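Local coordinates for uncharacterized rhodanese-related protein TVG0868615 (Thermoplasma volcanium GSS1, PDB 3GK5) that is of unknown function but contains, in this piece of the longer protein, a rhodanese-like domain, related to enzymes that typically transfer sulfur through a cysteine persulfide, at residues K57-S68 with N81-Q90; L45-K56 with A71-N81. All coordinates share one frame; numbering follows the deposited sequence.

Contact 1: residues K57-S68 with N81-Q90; sequences KYAVICAHGNRS and NIVDVEGGIQ
S68 OG donates to the syn lone pair of D84 OD1 at 2.6 Å; the other oxygen, OD2, is hydrogen-bonded to Y3 OH. The bond to S68 ties the start of helix 66-76 to strand 82-85, within the beta-alpha-beta unit formed with strand 58-61. D84 CG lies anti to its backbone N (chi1 -177°), which carries the carboxylate to the serine. A water donates to S68 OG at 2.8 Å and to V85 O at 2.8 Å, and accepts weakly from C62 N. Four backbone bonds form the parallel ladder: Y58 N to N81 O, V83 N to Y58 O, V60 N to V83 O and V85 N to V60 O; the axes of segments 58-61 and 82-85 cross at -33°, approaching to 4.6 Å. I89 N binds C62 O at 2.7 Å and Q90 N binds A63 O, so the start of helix 88-94 holds the loop 62-65. The C-x4-R segment, C62 to R67, matches the active-site loop of rhodanese relatives, where C62 would probably be the persulfide cysteine. G65 N donates a hydrogen bond to C62 SG at 3.5 Å, and R67 N and NE add weak ones. A59 CB touches V83 CG2 and V85 CG2, while I61 CD1 meets V85 CG1 and I89 CB. Q90 OE1 reaches the H64 ring edge, 3.2 Å from H64 CD2, with ring and amide planes 70° apart.

Contact 2: residues L45-K56 with A71-N81; sequences LREKWKILERDK and AVEFLSQLGLN
W49 receives L78 and F74 over one face of its indole. L78 CD1 stands 3.5 Å from the centroid of the six-membered ring, almost on the ring normal, a CH-pi contact. F74 turns its edge to the five-membered ring in a T-shaped pair, with centroids 5.6 Å apart and planes at 83°. W49 CG sits between its backbone N and carbonyl carbon (chi1 70°), which sets the indole across the leucine and phenylalanine; K50 CG lies against the opposite face. L78 CD1 also covers a face of F74 near its rim. R46 NH2 comes to the edge of F74, 3.3 Å from F74 CZ, with guanidinium and ring planes 76° apart, so the charge is not stacked on the ring face. Aliphatic packing continues inward: L45 CD2 meets A71 CB at 3.5 Å, L75 CD2 touches W49 CB at 3.8 Å, and L52 CD2 touches L75 CD1 and L80 CD1. These residues join helix 42-48 and the segment after it to helix 66-76 on the side of the rhodanese-like sheet that bears Y58 and V60. G79, at positive phi, is the C-prime residue of a Schellman motif; L80 N returns to L75 O, and L80 CD2 then rests on E53 O. Among the polar groups, a water accepts from N81 N at 3.1 Å and lies 2.8 Å from K56 O.

From the N terminus the four segments run 45-56, 57-68, 71-81 and 81-90, and the contacts pair them alternately, so their two loops cross rather than nest. Contact 2 closes first, when helix 66-76 returns to the region of helix 42-48, closing a loop whose chain includes strand 58-61. Contact 1 closes next, bringing strand 82-85 beside strand 58-61 with helix 66-76 as the intervening connection. N81 belongs to both, ending one contact and opening the other. They also touch directly, for example at Y58 OH and E53 N (2.7 Å, a probable hydrogen bond) and at D84 CB and V72 CG2 (3.5 Å). The sheet centre is thereby tied to its helical cover.

Contact 1: residues K57-S68 with N81-Q90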
loop_
_atom_site.group_PDB
_atom_site.type_symbol
_atom_site.label_atom_id
_atom_site.label_comp_id
_atom_site.label_asym_id
_atom_site.label_seq_id
_atom_site.Cartn_x
_atom_site.Cartn_y
_atom_site.Cartn_z
ATOM N N LYS A 57 1.022 -4.819 10.268
ATOM C CA LYS A 57 2.168 -4.643 9.381
ATOM C C LYS A 57 1.585 -4.191 8.048
ATOM O O LYS A 57 0.989 -4.983 7.324
ATOM C CB LYS A 57 2.892 -5.979 9.212
ATOM C CG LYS A 57 4.086 -5.963 8.270
ATOM C CD LYS A 57 5.319 -5.390 8.940
ATOM C CE LYS A 57 6.575 -6.217 8.625
ATOM N NZ LYS A 57 7.060 -6.068 7.215
ATOM N N TYR A 58 1.751 -2.916 7.725
ATOM C CA TYR A 58 1.206 -2.386 6.485
ATOM C C TYR A 58 2.164 -2.369 5.302
ATOM O O TYR A 58 3.368 -2.161 5.454
ATOM C CB TYR A 58 0.678 -0.965 6.705
ATOM C CG TYR A 58 -0.519 -0.877 7.628
ATOM C CD1 TYR A 58 -0.371 -0.531 8.977
ATOM C CD2 TYR A 58 -1.805 -1.119 7.147
ATOM C CE1 TYR A 58 -1.481 -0.423 9.816
ATOM C CE2 TYR A 58 -2.914 -1.016 7.974
ATOM C CZ TYR A 58 -2.751 -0.671 9.299
ATOM O OH TYR A 58 -3.861 -0.578 10.100
ATOM N N ALA A 59 1.599 -2.592 4.122
ATOM C CA ALA A 59 2.346 -2.568 2.872
ATOM C C ALA A 59 1.717 -1.429 2.060
ATOM O O ALA A 59 0.603 -1.561 1.540
ATOM C CB ALA A 59 2.204 -3.916 2.136
ATOM N N VAL A 60 2.423 -0.307 1.967
ATOM C CA VAL A 60 1.905 0.860 1.258
ATOM C C VAL A 60 2.159 0.766 -0.223
ATOM O O VAL A 60 3.303 0.705 -0.673
ATOM C CB VAL A 60 2.537 2.161 1.765
ATOM C CG1 VAL A 60 1.722 3.342 1.282
ATOM C CG2 VAL A 60 2.631 2.139 3.264
ATOM N N ILE A 61 1.079 0.767 -0.985
ATOM C CA ILE A 61 1.207 0.647 -2.411
ATOM C C ILE A 61 0.761 1.891 -3.134
ATOM O O ILE A 61 -0.090 2.642 -2.670
ATOM C CB ILE A 61 0.414 -0.546 -2.925
ATOM C CG1 ILE A 61 0.881 -0.902 -4.343
ATOM C CG2 ILE A 61 -1.060 -0.226 -2.882
ATOM C CD1 ILE A 61 0.829 -2.407 -4.643
ATOM N N CYS A 62 1.340 2.087 -4.298
ATOM C CA CYS A 62 1.050 3.250 -5.102
ATOM C C CYS A 62 0.885 2.819 -6.564
ATOM O O CYS A 62 0.940 1.632 -6.863
ATOM C CB CYS A 62 2.220 4.201 -4.928
ATOM S SG CYS A 62 2.079 5.653 -5.826
ATOM N N ALA A 63 0.674 3.753 -7.480
ATOM C CA ALA A 63 0.542 3.350 -8.880
ATOM C C ALA A 63 1.912 2.915 -9.378
ATOM O O ALA A 63 2.045 1.874 -10.026
ATOM C CB ALA A 63 0.009 4.503 -9.747
ATOM N N HIS A 64 2.928 3.715 -9.062
ATOM C CA HIS A 64 4.295 3.421 -9.477
ATOM C C HIS A 64 5.281 3.416 -8.319
ATOM O O HIS A 64 6.364 2.853 -8.438
ATOM C CB HIS A 64 4.754 4.425 -10.533
ATOM C CG HIS A 64 3.771 4.613 -11.640
ATOM N ND1 HIS A 64 2.911 5.689 -11.694
ATOM C CD2 HIS A 64 3.465 3.832 -12.702
ATOM C CE1 HIS A 64 2.117 5.561 -12.741
ATOM N NE2 HIS A 64 2.431 4.442 -13.370
ATOM N N GLY A 65 4.908 4.053 -7.211
ATOM C CA GLY A 65 5.775 4.080 -6.047
ATOM C C GLY A 65 6.227 5.453 -5.579
ATOM O O GLY A 65 6.876 5.586 -4.541
ATOM N N ASN A 66 5.882 6.484 -6.333
ATOM C CA ASN A 66 6.278 7.839 -5.980
ATOM C C ASN A 66 5.492 8.385 -4.789
ATOM O O ASN A 66 6.049 9.086 -3.944
ATOM C CB ASN A 66 6.108 8.739 -7.204
ATOM C CG ASN A 66 5.220 8.107 -8.269
ATOM O OD1 ASN A 66 4.011 7.975 -8.088
ATOM N ND2 ASN A 66 5.825 7.696 -9.377
ATOM N N ARG A 67 4.206 8.047 -4.716
ATOM C CA ARG A 67 3.343 8.515 -3.634
ATOM C C ARG A 67 3.451 7.630 -2.394
ATOM O O ARG A 67 3.346 8.106 -1.263
ATOM C CB ARG A 67 1.889 8.575 -4.118
ATOM C CG ARG A 67 1.655 9.607 -5.225
ATOM C CD ARG A 67 0.258 9.503 -5.817
ATOM N NE ARG A 67 0.108 8.280 -6.606
ATOM C CZ ARG A 67 -1.031 7.867 -7.159
ATOM N NH1 ARG A 67 -1.048 6.738 -7.859
ATOM N NH2 ARG A 67 -2.152 8.567 -7.006
ATOM N N SER A 68 3.657 6.336 -2.608
ATOM C CA SER A 68 3.795 5.411 -1.500
ATOM C C SER A 68 5.046 5.769 -0.693
ATOM O O SER A 68 5.016 5.782 0.537
ATOM C CB SER A 68 3.904 3.980 -2.024
ATOM O OG SER A 68 4.943 3.888 -2.975
ATOM N N ASN A 81 4.322 0.302 11.840
ATOM C CA ASN A 81 5.042 -0.758 11.169
ATOM C C ASN A 81 4.524 -0.850 9.729
ATOM O O ASN A 81 3.610 -1.629 9.439
ATOM C CB ASN A 81 4.812 -2.064 11.923
ATOM C CG ASN A 81 5.561 -3.215 11.324
ATOM O OD1 ASN A 81 6.563 -3.023 10.635
ATOM N ND2 ASN A 81 5.094 -4.430 11.594
ATOM N N ILE A 82 5.096 -0.027 8.846
ATOM C CA ILE A 82 4.711 -0.004 7.435
ATOM C C ILE A 82 5.925 -0.150 6.534
ATOM O O ILE A 82 7.042 0.173 6.926
ATOM C CB ILE A 82 3.982 1.314 7.031
ATOM C CG1 ILE A 82 4.996 2.407 6.682
ATOM C CG2 ILE A 82 3.064 1.779 8.157
ATOM C CD1 ILE A 82 5.863 2.865 7.831
ATOM N N VAL A 83 5.694 -0.638 5.320
ATOM C CA VAL A 83 6.753 -0.833 4.340
ATOM C C VAL A 83 6.281 -0.294 2.993
ATOM O O VAL A 83 5.083 -0.216 2.750
ATOM C CB VAL A 83 7.066 -2.318 4.184
ATOM C CG1 VAL A 83 7.607 -2.879 5.494
ATOM C CG2 VAL A 83 5.801 -3.052 3.776
ATOM N N ASP A 84 7.217 0.075 2.124
ATOM C CA ASP A 84 6.879 0.604 0.799
ATOM C C ASP A 84 6.940 -0.532 -0.226
ATOM O O ASP A 84 7.842 -1.368 -0.172
ATOM C CB ASP A 84 7.866 1.727 0.423
ATOM C CG ASP A 84 7.542 2.388 -0.908
ATOM O OD1 ASP A 84 6.349 2.668 -1.162
ATOM O OD2 ASP A 84 8.481 2.653 -1.699
ATOM N N VAL A 85 5.977 -0.574 -1.142
ATOM C CA VAL A 85 5.955 -1.617 -2.166
ATOM C C VAL A 85 6.598 -1.120 -3.466
ATOM O O VAL A 85 6.086 -0.212 -4.133
ATOM C CB VAL A 85 4.508 -2.084 -2.482
ATOM C CG1 VAL A 85 4.533 -3.184 -3.533
ATOM C CG2 VAL A 85 3.818 -2.568 -1.225
ATOM N N GLU A 86 7.717 -1.739 -3.827
ATOM C CA GLU A 86 8.465 -1.373 -5.026
ATOM C C GLU A 86 7.704 -1.559 -6.336
ATOM O O GLU A 86 7.092 -2.600 -6.565
ATOM C CB GLU A 86 9.759 -2.186 -5.067
ATOM C CG GLU A 86 10.543 -2.102 -3.768
ATOM C CD GLU A 86 11.558 -3.215 -3.602
ATOM O OE1 GLU A 86 12.253 -3.223 -2.560
ATOM O OE2 GLU A 86 11.659 -4.078 -4.506
ATOM N N GLY A 87 7.760 -0.543 -7.190
ATOM C CA GLY A 87 7.095 -0.609 -8.478
ATOM C C GLY A 87 5.618 -0.259 -8.479
ATOM O O GLY A 87 5.009 -0.116 -9.542
ATOM N N GLY A 88 5.039 -0.118 -7.292
ATOM C CA GLY A 88 3.626 0.199 -7.202
ATOM C C GLY A 88 2.785 -1.004 -7.579
ATOM O O GLY A 88 3.273 -2.139 -7.599
ATOM N N ILE A 89 1.512 -0.764 -7.869
ATOM C CA ILE A 89 0.612 -1.840 -8.265
ATOM C C ILE A 89 0.856 -2.120 -9.750
ATOM O O ILE A 89 0.430 -3.141 -10.283
ATOM C CB ILE A 89 -0.861 -1.441 -8.015
ATOM C CG1 ILE A 89 -1.759 -2.672 -8.063
ATOM C CG2 ILE A 89 -1.311 -0.428 -9.052
ATOM C CD1 ILE A 89 -3.146 -2.433 -7.470
ATOM N N GLN A 90 1.550 -1.199 -10.414
ATOM C CA GLN A 90 1.880 -1.373 -11.819
ATOM C C GLN A 90 2.771 -2.608 -11.900
ATOM O O GLN A 90 2.491 -3.535 -12.650
ATOM C CB GLN A 90 2.634 -0.151 -12.350
ATOM C CG GLN A 90 3.261 -0.356 -13.726
ATOM C CD GLN A 90 4.150 0.804 -14.157
ATOM O OE1 GLN A 90 5.078 1.192 -13.444
ATOM N NE2 GLN A 90 3.878 1.352 -15.338
HETATM O O HOH W 1 3.978 1.567 -4.228
#

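Contact 2: residues L45-K56 with A71-N81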
loop_
_atom_site.group_PDB
_atom_site.type_symbol
_atom_site.label_atom_id
_atom_site.label_comp_id
_atom_site.label_asym_id
_atom_site.label_seq_id
_atom_site.Cartn_x
_atom_site.Cartn_y
_atom_site.Cartn_z
ATOM N N LEU A 45 -4.507 11.017 3.883
ATOM C CA LEU A 45 -3.639 10.289 4.802
ATOM C C LEU A 45 -3.272 11.101 6.032
ATOM O O LEU A 45 -3.275 10.590 7.149
ATOM C CB LEU A 45 -2.368 9.831 4.083
ATOM C CG LEU A 45 -1.495 8.818 4.824
ATOM C CD1 LEU A 45 -2.295 7.534 5.062
ATOM C CD2 LEU A 45 -0.235 8.516 4.000
ATOM N N ARG A 46 -2.957 12.369 5.825
ATOM C CA ARG A 46 -2.593 13.243 6.925
ATOM C C ARG A 46 -3.699 13.335 7.977
ATOM O O ARG A 46 -3.428 13.254 9.165
ATOM C CB ARG A 46 -2.245 14.630 6.375
ATOM C CG ARG A 46 -2.585 15.777 7.300
ATOM C CD ARG A 46 -1.461 16.788 7.341
ATOM N NE ARG A 46 -0.335 16.282 8.112
ATOM C CZ ARG A 46 -0.398 15.990 9.407
ATOM N NH1 ARG A 46 -1.537 16.160 10.069
ATOM N NH2 ARG A 46 0.672 15.527 10.039
ATOM N N GLU A 47 -4.946 13.477 7.538
ATOM C CA GLU A 47 -6.064 13.593 8.468
ATOM C C GLU A 47 -6.679 12.279 8.919
ATOM O O GLU A 47 -7.337 12.226 9.958
ATOM C CB GLU A 47 -7.190 14.449 7.871
ATOM C CG GLU A 47 -6.842 15.899 7.564
ATOM C CD GLU A 47 -6.301 16.094 6.159
ATOM O OE1 GLU A 47 -6.945 15.619 5.193
ATOM O OE2 GLU A 47 -5.237 16.734 6.018
ATOM N N LYS A 48 -6.487 11.216 8.151
ATOM C CA LYS A 48 -7.102 9.951 8.524
ATOM C C LYS A 48 -6.166 8.769 8.721
ATOM O O LYS A 48 -6.563 7.623 8.533
ATOM C CB LYS A 48 -8.184 9.609 7.499
ATOM C CG LYS A 48 -9.154 10.766 7.270
ATOM C CD LYS A 48 -10.524 10.297 6.805
ATOM C CE LYS A 48 -10.464 9.579 5.469
ATOM N NZ LYS A 48 -11.830 9.164 5.025
ATOM N N TRP A 49 -4.930 9.044 9.114
ATOM C CA TRP A 49 -3.970 7.973 9.334
ATOM C C TRP A 49 -4.168 7.383 10.729
ATOM O O TRP A 49 -3.610 6.336 11.062
ATOM C CB TRP A 49 -2.545 8.503 9.221
ATOM C CG TRP A 49 -2.164 9.399 10.348
ATOM C CD1 TRP A 49 -2.336 10.751 10.419
ATOM C CD2 TRP A 49 -1.572 9.004 11.587
ATOM N NE1 TRP A 49 -1.884 11.224 11.625
ATOM C CE2 TRP A 49 -1.406 10.173 12.362
ATOM C CE3 TRP A 49 -1.160 7.774 12.118
ATOM C CZ2 TRP A 49 -0.850 10.150 13.647
ATOM C CZ3 TRP A 49 -0.607 7.749 13.397
ATOM C CH2 TRP A 49 -0.455 8.932 14.146
ATOM N N LYS A 50 -4.960 8.075 11.541
ATOM C CA LYS A 50 -5.234 7.658 12.905
ATOM C C LYS A 50 -6.069 6.392 12.903
ATOM O O LYS A 50 -6.108 5.649 13.885
ATOM C CB LYS A 50 -5.957 8.788 13.649
ATOM C CG LYS A 50 -5.308 10.164 13.428
ATOM C CD LYS A 50 -5.821 11.259 14.371
ATOM C CE LYS A 50 -7.330 11.460 14.301
ATOM N NZ LYS A 50 -8.100 10.409 15.038
ATOM N N ILE A 51 -6.721 6.142 11.778
ATOM C CA ILE A 51 -7.571 4.972 11.625
ATOM C C ILE A 51 -6.736 3.707 11.470
ATOM O O ILE A 51 -7.263 2.601 11.508
ATOM C CB ILE A 51 -8.470 5.134 10.398
ATOM C CG1 ILE A 51 -9.037 6.560 10.377
ATOM C CG2 ILE A 51 -9.594 4.113 10.442
ATOM C CD1 ILE A 51 -9.809 6.905 9.120
ATOM N N LEU A 52 -5.430 3.880 11.307
ATOM C CA LEU A 52 -4.519 2.757 11.140
ATOM C C LEU A 52 -4.177 2.052 12.451
ATOM O O LEU A 52 -3.932 2.702 13.468
ATOM C CB LEU A 52 -3.235 3.243 10.464
ATOM C CG LEU A 52 -3.211 3.286 8.935
ATOM C CD1 LEU A 52 -4.604 3.442 8.367
ATOM C CD2 LEU A 52 -2.311 4.421 8.487
ATOM N N GLU A 53 -4.163 0.721 12.417
ATOM C CA GLU A 53 -3.841 -0.091 13.594
ATOM C C GLU A 53 -2.341 -0.124 13.830
ATOM O O GLU A 53 -1.557 -0.247 12.888
ATOM C CB GLU A 53 -4.326 -1.529 13.413
ATOM C CG GLU A 53 -5.642 -1.845 14.073
ATOM C CD GLU A 53 -6.791 -1.110 13.447
ATOM O OE1 GLU A 53 -6.815 0.137 13.528
ATOM O OE2 GLU A 53 -7.669 -1.779 12.865
ATOM N N ARG A 54 -1.945 -0.046 15.093
ATOM C CA ARG A 54 -0.532 -0.058 15.444
ATOM C C ARG A 54 -0.005 -1.484 15.471
ATOM O O ARG A 54 1.185 -1.727 15.259
ATOM C CB ARG A 54 -0.335 0.591 16.815
ATOM C CG ARG A 54 1.110 0.840 17.187
ATOM C CD ARG A 54 1.197 1.394 18.595
ATOM N NE ARG A 54 2.535 1.869 18.932
ATOM C CZ ARG A 54 2.859 2.394 20.109
ATOM N NH1 ARG A 54 1.939 2.502 21.060
ATOM N NH2 ARG A 54 4.097 2.815 20.337
ATOM N N ASP A 55 -0.913 -2.421 15.729
ATOM C CA ASP A 55 -0.582 -3.839 15.803
ATOM C C ASP A 55 -0.631 -4.527 14.444
ATOM O O ASP A 55 -0.801 -5.743 14.369
ATOM C CB ASP A 55 -1.551 -4.550 16.742
ATOM C CG ASP A 55 -2.977 -4.497 16.244
ATOM O OD1 ASP A 55 -3.513 -3.382 16.089
ATOM O OD2 ASP A 55 -3.565 -5.570 16.008
ATOM N N LYS A 56 -0.492 -3.756 13.374
ATOM C CA LYS A 56 -0.509 -4.335 12.044
ATOM C C LYS A 56 0.731 -3.987 11.262
ATOM O O LYS A 56 1.410 -3.007 11.559
ATOM C CB LYS A 56 -1.738 -3.876 11.265
ATOM C CG LYS A 56 -3.009 -4.540 11.711
ATOM C CD LYS A 56 -4.186 -3.956 10.986
ATOM C CE LYS A 56 -5.488 -4.456 11.573
ATOM N NZ LYS A 56 -6.608 -3.582 11.116
ATOM N N ALA A 71 4.467 8.483 1.699
ATOM C CA ALA A 71 3.581 8.071 2.781
ATOM C C ALA A 71 4.359 7.276 3.834
ATOM O O ALA A 71 4.124 7.410 5.032
ATOM C CB ALA A 71 2.436 7.220 2.232
ATOM N N VAL A 72 5.284 6.441 3.384
ATOM C CA VAL A 72 6.057 5.643 4.308
ATOM C C VAL A 72 6.907 6.487 5.246
ATOM O O VAL A 72 6.936 6.240 6.444
ATOM C CB VAL A 72 6.958 4.666 3.565
ATOM C CG1 VAL A 72 7.828 3.918 4.563
ATOM C CG2 VAL A 72 6.105 3.689 2.770
ATOM N N GLU A 73 7.594 7.484 4.699
ATOM C CA GLU A 73 8.449 8.358 5.499
ATOM C C GLU A 73 7.627 9.082 6.560
ATOM O O GLU A 73 8.127 9.413 7.629
ATOM C CB GLU A 73 9.140 9.385 4.593
ATOM C CG GLU A 73 10.643 9.182 4.413
ATOM C CD GLU A 73 11.431 9.541 5.662
ATOM O OE1 GLU A 73 11.354 8.797 6.660
ATOM O OE2 GLU A 73 12.121 10.580 5.656
ATOM N N PHE A 74 6.359 9.319 6.249
ATOM C CA PHE A 74 5.457 10.004 7.156
ATOM C C PHE A 74 4.980 9.085 8.279
ATOM O O PHE A 74 5.098 9.417 9.456
ATOM C CB PHE A 74 4.260 10.535 6.363
ATOM C CG PHE A 74 3.231 11.239 7.204
ATOM C CD1 PHE A 74 3.542 12.418 7.874
ATOM C CD2 PHE A 74 1.940 10.720 7.320
ATOM C CE1 PHE A 74 2.582 13.072 8.652
ATOM C CE2 PHE A 74 0.977 11.361 8.089
ATOM C CZ PHE A 74 1.297 12.542 8.760
ATOM N N LEU A 75 4.452 7.923 7.920
ATOM C CA LEU A 75 3.937 6.996 8.921
ATOM C C LEU A 75 5.033 6.265 9.693
ATOM O O LEU A 75 4.776 5.716 10.764
ATOM C CB LEU A 75 3.017 5.971 8.255
ATOM C CG LEU A 75 1.903 6.525 7.368
ATOM C CD1 LEU A 75 1.245 5.373 6.635
ATOM C CD2 LEU A 75 0.888 7.295 8.201
ATOM N N SER A 76 6.247 6.249 9.151
ATOM C CA SER A 76 7.354 5.566 9.806
ATOM C C SER A 76 7.801 6.327 11.045
ATOM O O SER A 76 8.200 5.730 12.043
ATOM C CB SER A 76 8.543 5.418 8.851
ATOM O OG SER A 76 9.203 6.658 8.679
ATOM N N GLN A 77 7.736 7.650 10.982
ATOM C CA GLN A 77 8.154 8.465 12.112
ATOM C C GLN A 77 7.060 8.521 13.167
ATOM O O GLN A 77 7.282 9.012 14.268
ATOM C CB GLN A 77 8.497 9.883 11.650
ATOM C CG GLN A 77 9.455 9.945 10.468
ATOM C CD GLN A 77 9.714 11.371 10.009
ATOM O OE1 GLN A 77 10.242 12.188 10.766
ATOM N NE2 GLN A 77 9.338 11.679 8.767
ATOM N N LEU A 78 5.874 8.022 12.832
ATOM C CA LEU A 78 4.767 8.026 13.779
ATOM C C LEU A 78 4.683 6.686 14.501
ATOM O O LEU A 78 3.675 6.372 15.141
ATOM C CB LEU A 78 3.446 8.317 13.065
ATOM C CG LEU A 78 3.345 9.667 12.351
ATOM C CD1 LEU A 78 2.120 9.683 11.468
ATOM C CD2 LEU A 78 3.302 10.796 13.374
ATOM N N GLY A 79 5.741 5.891 14.374
ATOM C CA GLY A 79 5.788 4.599 15.040
ATOM C C GLY A 79 4.931 3.494 14.455
ATOM O O GLY A 79 4.522 2.576 15.167
ATOM N N LEU A 80 4.654 3.572 13.158
ATOM C CA LEU A 80 3.850 2.549 12.511
ATOM C C LEU A 80 4.719 1.561 11.766
ATOM O O LEU A 80 5.725 1.918 11.151
ATOM C CB LEU A 80 2.838 3.166 11.545
ATOM C CG LEU A 80 1.551 3.725 12.151
ATOM C CD1 LEU A 80 0.775 4.455 11.075
ATOM C CD2 LEU A 80 0.710 2.596 12.740
ATOM N N ASN A 81 4.322 0.302 11.840
ATOM C CA ASN A 81 5.042 -0.758 11.169
ATOM C C ASN A 81 4.524 -0.850 9.729
ATOM O O ASN A 81 3.610 -1.629 9.439
ATOM C CB ASN A 81 4.812 -2.064 11.923
ATOM C CG ASN A 81 5.561 -3.215 11.324
ATOM O OD1 ASN A 81 6.563 -3.023 10.635
ATOM N ND2 ASN A 81 5.094 -4.430 11.594
HETATM O O HOH W 2 1.414 -0.384 12.638
#